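Local coordinates for trans-isoprenyl diphosphate synthase (PDB 3OYR), which probably makes octaprenyl diphosphate, the precursor of isoprenoid quinone side chains, by adding isopentenyl diphosphate units to farnesyl diphosphate, at residues 186-191 with 224-229. Numbering follows the deposited sequence.
With DMA (dimethylallyl diphosphate), chain G; DMA (dimethylallyl diphosphate), chain D.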
# COMPACT_ATOMS: atom_id res chain seq x y z
N GLU B 186 -1.99 -4.66 -21.75
CA GLU B 186 -2.91 -4.19 -20.74
C GLU B 186 -2.24 -4.27 -19.37
O GLU B 186 -2.31 -3.33 -18.60
CB GLU B 186 -4.19 -5.03 -20.77
CG GLU B 186 -5.29 -4.57 -19.82
CD GLU B 186 -6.50 -5.50 -19.80
OE1 GLU B 186 -7.37 -5.28 -18.93
OE2 GLU B 186 -6.58 -6.44 -20.63
N ILE B 187 -1.56 -5.38 -19.08
CA ILE B 187 -0.80 -5.54 -17.86
C ILE B 187 0.31 -4.51 -17.69
O ILE B 187 0.39 -3.85 -16.64
CB ILE B 187 -0.16 -6.96 -17.82
CG1 ILE B 187 -1.26 -8.01 -17.63
CG2 ILE B 187 1.02 -7.04 -16.83
CD1 ILE B 187 -0.77 -9.48 -17.83
N ILE B 188 1.16 -4.34 -18.71
CA ILE B 188 2.26 -3.38 -18.57
C ILE B 188 1.75 -1.94 -18.52
O ILE B 188 2.33 -1.10 -17.85
CB ILE B 188 3.42 -3.58 -19.60
CG1 ILE B 188 2.96 -3.34 -21.05
CG2 ILE B 188 3.99 -4.98 -19.43
CD1 ILE B 188 4.12 -3.07 -22.05
N GLN B 189 0.62 -1.66 -19.17
CA GLN B 189 0.09 -0.30 -19.07
C GLN B 189 -0.32 0.02 -17.62
O GLN B 189 -0.04 1.12 -17.11
CB GLN B 189 -1.05 -0.05 -20.06
CG GLN B 189 -1.54 1.41 -20.01
CD GLN B 189 -2.59 1.73 -21.04
OE1 GLN B 189 -2.40 1.53 -22.23
NE2 GLN B 189 -3.70 2.30 -20.58
N ALA B 190 -0.95 -0.95 -16.97
CA ALA B 190 -1.48 -0.78 -15.63
C ALA B 190 -0.37 -0.81 -14.58
O ALA B 190 -0.29 0.09 -13.75
CB ALA B 190 -2.53 -1.85 -15.33
N LYS B 191 0.48 -1.82 -14.64
CA LYS B 191 1.44 -2.04 -13.58
C LYS B 191 2.65 -1.10 -13.67
O LYS B 191 3.29 -0.87 -12.65
CB LYS B 191 1.89 -3.49 -13.55
CG LYS B 191 3.06 -3.79 -14.48
CD LYS B 191 3.68 -5.12 -14.16
CE LYS B 191 4.70 -5.47 -15.23
NZ LYS B 191 5.40 -6.77 -14.91
N LEU B 224 5.83 6.89 -22.48
CA LEU B 224 7.19 6.65 -21.96
C LEU B 224 7.23 5.37 -21.14
O LEU B 224 8.15 4.56 -21.29
CB LEU B 224 7.71 7.82 -21.13
CG LEU B 224 9.16 7.58 -20.72
CD1 LEU B 224 10.08 8.52 -21.41
CD2 LEU B 224 9.35 7.67 -19.26
N GLY B 225 6.21 5.16 -20.31
CA GLY B 225 6.16 3.98 -19.45
C GLY B 225 6.00 2.66 -20.19
O GLY B 225 6.60 1.66 -19.79
N LEU B 226 5.20 2.65 -21.25
CA LEU B 226 5.10 1.46 -22.11
C LEU B 226 6.46 1.09 -22.73
O LEU B 226 6.93 -0.06 -22.58
CB LEU B 226 4.01 1.66 -23.18
CG LEU B 226 2.59 1.78 -22.60
CD1 LEU B 226 1.60 2.21 -23.65
CD2 LEU B 226 2.15 0.46 -22.01
N ALA B 227 7.11 2.08 -23.35
CA ALA B 227 8.48 1.92 -23.88
C ALA B 227 9.40 1.39 -22.79
O ALA B 227 10.13 0.39 -23.01
CB ALA B 227 9.02 3.27 -24.43
N PHE B 228 9.32 2.03 -21.62
CA PHE B 228 10.16 1.71 -20.47
C PHE B 228 10.03 0.25 -20.09
O PHE B 228 11.03 -0.46 -19.93
CB PHE B 228 9.81 2.62 -19.27
CG PHE B 228 10.75 2.48 -18.10
CD1 PHE B 228 11.94 3.22 -18.07
CD2 PHE B 228 10.47 1.61 -17.04
CE1 PHE B 228 12.84 3.08 -16.99
CE2 PHE B 228 11.35 1.48 -15.94
CZ PHE B 228 12.54 2.21 -15.92
N GLN B 229 8.78 -0.22 -19.95
CA GLN B 229 8.53 -1.58 -19.50
C GLN B 229 8.90 -2.64 -20.55
O GLN B 229 9.45 -3.70 -20.21
CB GLN B 229 7.08 -1.74 -19.07
CG GLN B 229 6.81 -3.07 -18.40
CD GLN B 229 7.68 -3.31 -17.17
OE1 GLN B 229 7.82 -2.44 -16.32
NE2 GLN B 229 8.26 -4.48 -17.08
C1 DMA G . 6.68 -4.61 -12.31
O1 DMA G . 7.70 -4.91 -13.26
C2 DMA G . 7.21 -4.14 -10.99
C3 DMA G . 6.65 -3.13 -10.32
C4 DMA G . 5.45 -2.37 -10.79
C5 DMA G . 7.27 -2.76 -9.01
PA DMA G . 8.84 -6.06 -13.11
O1A DMA G . 9.25 -6.35 -14.52
O2A DMA G . 8.43 -7.18 -12.19
O3A DMA G . 9.98 -5.15 -12.41
PB DMA G . 11.41 -5.67 -11.85
O1B DMA G . 12.00 -4.32 -11.51
O2B DMA G . 12.06 -6.40 -13.00
O3B DMA G . 11.14 -6.59 -10.69
C1 DMA D . 11.70 -0.98 -11.58
O1 DMA D . 11.79 0.42 -11.86
C2 DMA D . 10.23 -1.07 -11.80
C3 DMA D . 9.71 -1.42 -12.98
C4 DMA D . 10.55 -1.89 -14.14
C5 DMA D . 8.22 -1.36 -13.10
PA DMA D . 13.11 1.23 -12.29
O1A DMA D . 12.79 2.68 -12.56
O2A DMA D . 13.78 0.48 -13.41
O3A DMA D . 13.91 1.03 -10.89
PB DMA D . 14.87 2.07 -10.09
O1B DMA D . 13.93 2.98 -9.32
O2B DMA D . 15.54 1.04 -9.21
O3B DMA D . 15.76 2.79 -11.06
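Two helices of the largely helical trans-prenyltransferase fold meet here on the wall of the active site, where I188 packs on L226 and Q229, and where K191 reaches one bound dimethylallyl diphosphate and Q229 two. The short helix axes come within 9.2 Å, their N-to-C directions 115° apart. I188 and L226 cross at about a right angle, I188 CG1 lying 4.0 Å from L226 CD2. The same CD2 rests against the backbone of Q189, 3.7 Å from Q189 CA. I188 CG2, anti to its own carbonyl carbon, touches Q229 CG at 3.6 Å. Q229 bends at chi2 (58°), which turns its amide from this apolar layer toward the ligands. There Q229 NE2 makes a hydrogen bond to D233 OD1 and a weak one, 3.3 Å, to O1A of the chain G ligand. Q229 OE1, hydrogen-bonded to T192 OG1, lies 3.4 Å from C5 of the chain D ligand, so the two ends of this amide face different ligands. K191, extended beyond CG, lays CD and CE against C1 of the chain G ligand; its NZ hydrogen-bonds Q170 OE1 and, weakly, O1 of that ligand at 3.4 Å. The F228 ring meets O2A of the chain D ligand at its edge, 3.3 Å from CZ. Helix 150-173 packs against I187 and A190 of helix 181-206, while L224 and F228 touch helix 68-79, and L224 and A227 helix 328-342.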